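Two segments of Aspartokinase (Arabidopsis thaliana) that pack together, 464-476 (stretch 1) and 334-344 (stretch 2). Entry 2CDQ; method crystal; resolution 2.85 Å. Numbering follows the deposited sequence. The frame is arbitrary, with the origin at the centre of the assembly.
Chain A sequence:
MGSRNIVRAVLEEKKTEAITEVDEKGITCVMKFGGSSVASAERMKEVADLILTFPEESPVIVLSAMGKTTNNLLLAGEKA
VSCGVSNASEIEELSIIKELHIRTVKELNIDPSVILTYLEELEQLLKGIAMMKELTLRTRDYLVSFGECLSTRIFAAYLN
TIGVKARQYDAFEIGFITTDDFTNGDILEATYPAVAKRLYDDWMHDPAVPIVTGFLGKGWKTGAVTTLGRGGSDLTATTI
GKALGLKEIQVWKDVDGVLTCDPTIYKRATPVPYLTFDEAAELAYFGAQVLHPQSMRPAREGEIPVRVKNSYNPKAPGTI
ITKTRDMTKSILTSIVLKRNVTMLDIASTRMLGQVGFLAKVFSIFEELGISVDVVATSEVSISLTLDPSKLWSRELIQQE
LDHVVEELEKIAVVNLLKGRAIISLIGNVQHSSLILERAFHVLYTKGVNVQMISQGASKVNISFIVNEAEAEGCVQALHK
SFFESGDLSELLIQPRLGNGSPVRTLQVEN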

# COMPACT_ATOMS: atom_id res chain seq x y z
N PHE A 464 -5.17 -1.58 -12.02
CA PHE A 464 -6.55 -1.19 -11.75
C PHE A 464 -7.32 -2.37 -11.20
O PHE A 464 -7.23 -3.47 -11.74
CB PHE A 464 -7.29 -0.77 -13.02
CG PHE A 464 -6.56 0.20 -13.89
CD1 PHE A 464 -6.57 0.03 -15.27
CD2 PHE A 464 -5.88 1.28 -13.34
CE1 PHE A 464 -5.90 0.92 -16.09
CE2 PHE A 464 -5.20 2.17 -14.15
CZ PHE A 464 -5.21 2.00 -15.53
N ILE A 465 -8.09 -2.13 -10.15
CA ILE A 465 -9.04 -3.14 -9.69
C ILE A 465 -10.42 -2.88 -10.31
O ILE A 465 -10.99 -1.79 -10.20
CB ILE A 465 -9.09 -3.27 -8.16
CG1 ILE A 465 -7.89 -4.09 -7.67
CG2 ILE A 465 -10.38 -3.94 -7.70
CD1 ILE A 465 -6.57 -3.35 -7.74
N VAL A 466 -10.93 -3.91 -10.96
CA VAL A 466 -12.13 -3.82 -11.75
C VAL A 466 -13.05 -4.98 -11.31
O VAL A 466 -12.65 -5.80 -10.47
CB VAL A 466 -11.71 -3.86 -13.24
CG1 VAL A 466 -11.71 -5.28 -13.80
CG2 VAL A 466 -12.54 -2.91 -14.08
N ASN A 467 -14.28 -5.05 -11.82
CA ASN A 467 -15.12 -6.22 -11.56
C ASN A 467 -14.82 -7.38 -12.51
O ASN A 467 -14.62 -7.18 -13.71
CB ASN A 467 -16.61 -5.88 -11.61
CG ASN A 467 -17.05 -5.02 -10.45
OD1 ASN A 467 -16.66 -5.26 -9.30
ND2 ASN A 467 -17.85 -4.00 -10.74
N GLU A 468 -14.79 -8.60 -11.97
CA GLU A 468 -14.48 -9.80 -12.76
C GLU A 468 -15.29 -9.88 -14.07
O GLU A 468 -14.73 -10.22 -15.12
CB GLU A 468 -14.64 -11.07 -11.92
CG GLU A 468 -14.61 -12.39 -12.71
CD GLU A 468 -13.24 -12.76 -13.28
OE1 GLU A 468 -13.18 -13.76 -14.04
OE2 GLU A 468 -12.22 -12.09 -12.98
N ALA A 469 -16.58 -9.56 -13.99
CA ALA A 469 -17.48 -9.67 -15.14
C ALA A 469 -17.17 -8.70 -16.29
O ALA A 469 -17.49 -9.00 -17.44
CB ALA A 469 -18.93 -9.51 -14.69
N GLU A 470 -16.57 -7.56 -15.99
CA GLU A 470 -16.31 -6.52 -16.99
C GLU A 470 -14.85 -6.55 -17.47
O GLU A 470 -14.50 -5.87 -18.45
CB GLU A 470 -16.66 -5.14 -16.41
CG GLU A 470 -15.70 -4.66 -15.32
CD GLU A 470 -16.19 -3.45 -14.55
OE1 GLU A 470 -15.69 -3.23 -13.42
OE2 GLU A 470 -17.06 -2.71 -15.05
N ALA A 471 -14.03 -7.34 -16.79
CA ALA A 471 -12.59 -7.36 -16.98
C ALA A 471 -12.15 -7.68 -18.41
O ALA A 471 -11.40 -6.94 -19.02
CB ALA A 471 -11.95 -8.36 -15.99
N GLU A 472 -12.64 -8.81 -18.93
CA GLU A 472 -12.25 -9.31 -20.25
C GLU A 472 -12.55 -8.30 -21.36
O GLU A 472 -11.71 -8.04 -22.22
CB GLU A 472 -12.94 -10.65 -20.50
CG GLU A 472 -12.20 -11.57 -21.44
CD GLU A 472 -12.82 -12.94 -21.50
OE1 GLU A 472 -12.74 -13.58 -22.57
OE2 GLU A 472 -13.39 -13.40 -20.48
N GLY A 473 -13.76 -7.73 -21.33
CA GLY A 473 -14.15 -6.69 -22.27
C GLY A 473 -13.31 -5.43 -22.16
O GLY A 473 -13.12 -4.72 -23.14
N CYS A 474 -12.81 -5.15 -20.95
CA CYS A 474 -11.92 -4.00 -20.74
C CYS A 474 -10.56 -4.25 -21.36
O CYS A 474 -10.01 -3.37 -22.02
CB CYS A 474 -11.76 -3.69 -19.25
SG CYS A 474 -13.16 -2.85 -18.50
N VAL A 475 -10.01 -5.44 -21.14
CA VAL A 475 -8.70 -5.81 -21.68
C VAL A 475 -8.71 -5.69 -23.20
O VAL A 475 -7.80 -5.10 -23.79
CB VAL A 475 -8.27 -7.23 -21.24
CG1 VAL A 475 -7.05 -7.68 -22.00
CG2 VAL A 475 -7.98 -7.26 -19.74
N GLN A 476 -9.75 -6.21 -23.83
CA GLN A 476 -9.91 -6.14 -25.28
C GLN A 476 -9.95 -4.69 -25.76
O GLN A 476 -9.26 -4.34 -26.72
CB GLN A 476 -11.16 -6.89 -25.72
CG GLN A 476 -11.13 -8.37 -25.39
CD GLN A 476 -12.44 -9.07 -25.67
OE1 GLN A 476 -13.28 -8.57 -26.43
NE2 GLN A 476 -12.63 -10.23 -25.07
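Stretch 2 (334-344) SIVLKRNVTML

How does stretch 2 run against stretch 1? It begins as an extended strand, which runs from before Ser334 toward Arg339, nearly antiparallel to the helix of stretch 1, with an angle of 165° between their directions (signed crossing angle -165°) and a closest approach of 9.4 Å between axes. The start of the strand therefore meets the later part of the helix: the CA atoms of Ile335 and Val475 are 7.1 Å apart.

Which side chains of this strand face the helix? The side chains alternate: Ile335 and Leu337 point toward it, Val336 and Lys338 away. Ile335 CG2 rests 3.9 Å from Val475 CG1. Leu337, with chi1 t and chi2 p, brings CD1 to 3.7 Å from Ala471 CB and 4.0 Å from Val475 CG2, so its tip touches two residues one helical turn apart.

What happens where the strand gives way to the corner? Arg339 leaves the backbone sideways, but its end comes nearer and meets two carboxylates, those of Glu468 and Glu472, at the edge of the guanidinium. NH2 and NH1 of Arg339 both donate to Glu472 OE2, at 2.9 and 3.1 Å, forming a salt bridge; a longer one joins Arg339 NH1 to Glu468 OE1 at 3.7 Å. At Asn340 the chain turns, with phi/psi of 40/71°, and Asn340 N donates a nearly straight hydrogen bond to Glu468 OE2 at 2.9 Å. Glu468 thus engages both the arginine side chain and the backbone of the turn.

Where does the chain go after the corner? It is extended again through Thr342 to Leu344, on a different sheet or face from the first strand, and the contact shifts from the helix to the strand preceding it. Met343 points toward stretch 1, its SD 4.0 Å from Ile465 CG2, while Thr342 and Leu344 make no contact.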

# COMPACT_ATOMS: atom_id res chain seq x y z
N SER A 334 2.60 -4.45 -22.58
CA SER A 334 1.63 -5.54 -22.48
C SER A 334 0.55 -5.21 -21.45
O SER A 334 0.73 -4.33 -20.61
CB SER A 334 2.34 -6.84 -22.10
OG SER A 334 1.42 -7.91 -21.95
N ILE A 335 -0.57 -5.92 -21.55
CA ILE A 335 -1.70 -5.80 -20.63
C ILE A 335 -1.86 -7.14 -19.92
O ILE A 335 -1.90 -8.18 -20.57
CB ILE A 335 -2.99 -5.48 -21.40
CG1 ILE A 335 -2.87 -4.11 -22.09
CG2 ILE A 335 -4.21 -5.53 -20.47
CD1 ILE A 335 -3.79 -3.91 -23.29
N VAL A 336 -1.94 -7.11 -18.59
CA VAL A 336 -2.05 -8.34 -17.80
C VAL A 336 -3.38 -8.41 -17.06
O VAL A 336 -3.86 -7.41 -16.53
CB VAL A 336 -0.88 -8.48 -16.78
CG1 VAL A 336 -1.01 -9.77 -15.97
CG2 VAL A 336 0.45 -8.47 -17.50
N LEU A 337 -3.98 -9.60 -17.03
CA LEU A 337 -5.20 -9.83 -16.27
C LEU A 337 -5.04 -10.85 -15.13
O LEU A 337 -4.44 -11.90 -15.31
CB LEU A 337 -6.34 -10.26 -17.19
CG LEU A 337 -7.72 -10.41 -16.54
CD1 LEU A 337 -8.27 -9.05 -16.13
CD2 LEU A 337 -8.68 -11.12 -17.47
N LYS A 338 -5.57 -10.50 -13.97
CA LYS A 338 -5.69 -11.40 -12.84
C LYS A 338 -7.17 -11.59 -12.60
O LYS A 338 -7.87 -10.65 -12.23
CB LYS A 338 -5.03 -10.82 -11.59
CG LYS A 338 -3.53 -10.86 -11.59
CD LYS A 338 -2.96 -10.06 -10.43
CE LYS A 338 -1.45 -9.86 -10.57
NZ LYS A 338 -0.90 -8.98 -9.50
N ARG A 339 -7.65 -12.82 -12.84
CA ARG A 339 -9.05 -13.18 -12.66
C ARG A 339 -9.38 -13.35 -11.17
O ARG A 339 -8.49 -13.63 -10.37
CB ARG A 339 -9.35 -14.51 -13.37
CG ARG A 339 -9.11 -14.53 -14.87
CD ARG A 339 -10.30 -13.99 -15.64
NE ARG A 339 -10.21 -14.29 -17.06
CZ ARG A 339 -11.13 -13.97 -17.97
NH1 ARG A 339 -12.25 -13.35 -17.60
NH2 ARG A 339 -10.94 -14.29 -19.24
N ASN A 340 -10.65 -13.17 -10.83
CA ASN A 340 -11.20 -13.53 -9.51
C ASN A 340 -10.33 -13.25 -8.30
O ASN A 340 -9.81 -14.17 -7.68
CB ASN A 340 -11.60 -15.01 -9.49
CG ASN A 340 -13.09 -15.19 -9.54
OD1 ASN A 340 -13.63 -15.73 -10.51
ND2 ASN A 340 -13.78 -14.73 -8.50
N VAL A 341 -10.17 -11.97 -7.97
CA VAL A 341 -9.42 -11.59 -6.79
C VAL A 341 -10.35 -11.11 -5.68
O VAL A 341 -11.46 -10.65 -5.94
CB VAL A 341 -8.33 -10.51 -7.09
CG1 VAL A 341 -7.33 -11.04 -8.12
CG2 VAL A 341 -8.95 -9.18 -7.53
N THR A 342 -9.87 -11.26 -4.45
CA THR A 342 -10.60 -10.83 -3.28
C THR A 342 -9.96 -9.56 -2.75
O THR A 342 -8.75 -9.52 -2.50
CB THR A 342 -10.58 -11.94 -2.22
OG1 THR A 342 -11.23 -13.10 -2.75
CG2 THR A 342 -11.28 -11.49 -0.93
N MET A 343 -10.77 -8.52 -2.59
CA MET A 343 -10.30 -7.22 -2.11
C MET A 343 -10.80 -6.93 -0.71
O MET A 343 -11.96 -7.21 -0.39
CB MET A 343 -10.73 -6.10 -3.08
CG MET A 343 -10.49 -4.69 -2.55
SD MET A 343 -10.70 -3.39 -3.79
CE MET A 343 -12.47 -3.40 -4.05
N LEU A 344 -9.93 -6.35 0.11
CA LEU A 344 -10.29 -5.94 1.47
C LEU A 344 -10.09 -4.45 1.67
O LEU A 344 -9.11 -3.88 1.19
CB LEU A 344 -9.49 -6.71 2.53
CG LEU A 344 -9.99 -8.12 2.84
CD1 LEU A 344 -9.11 -9.12 2.13
CD2 LEU A 344 -9.99 -8.37 4.33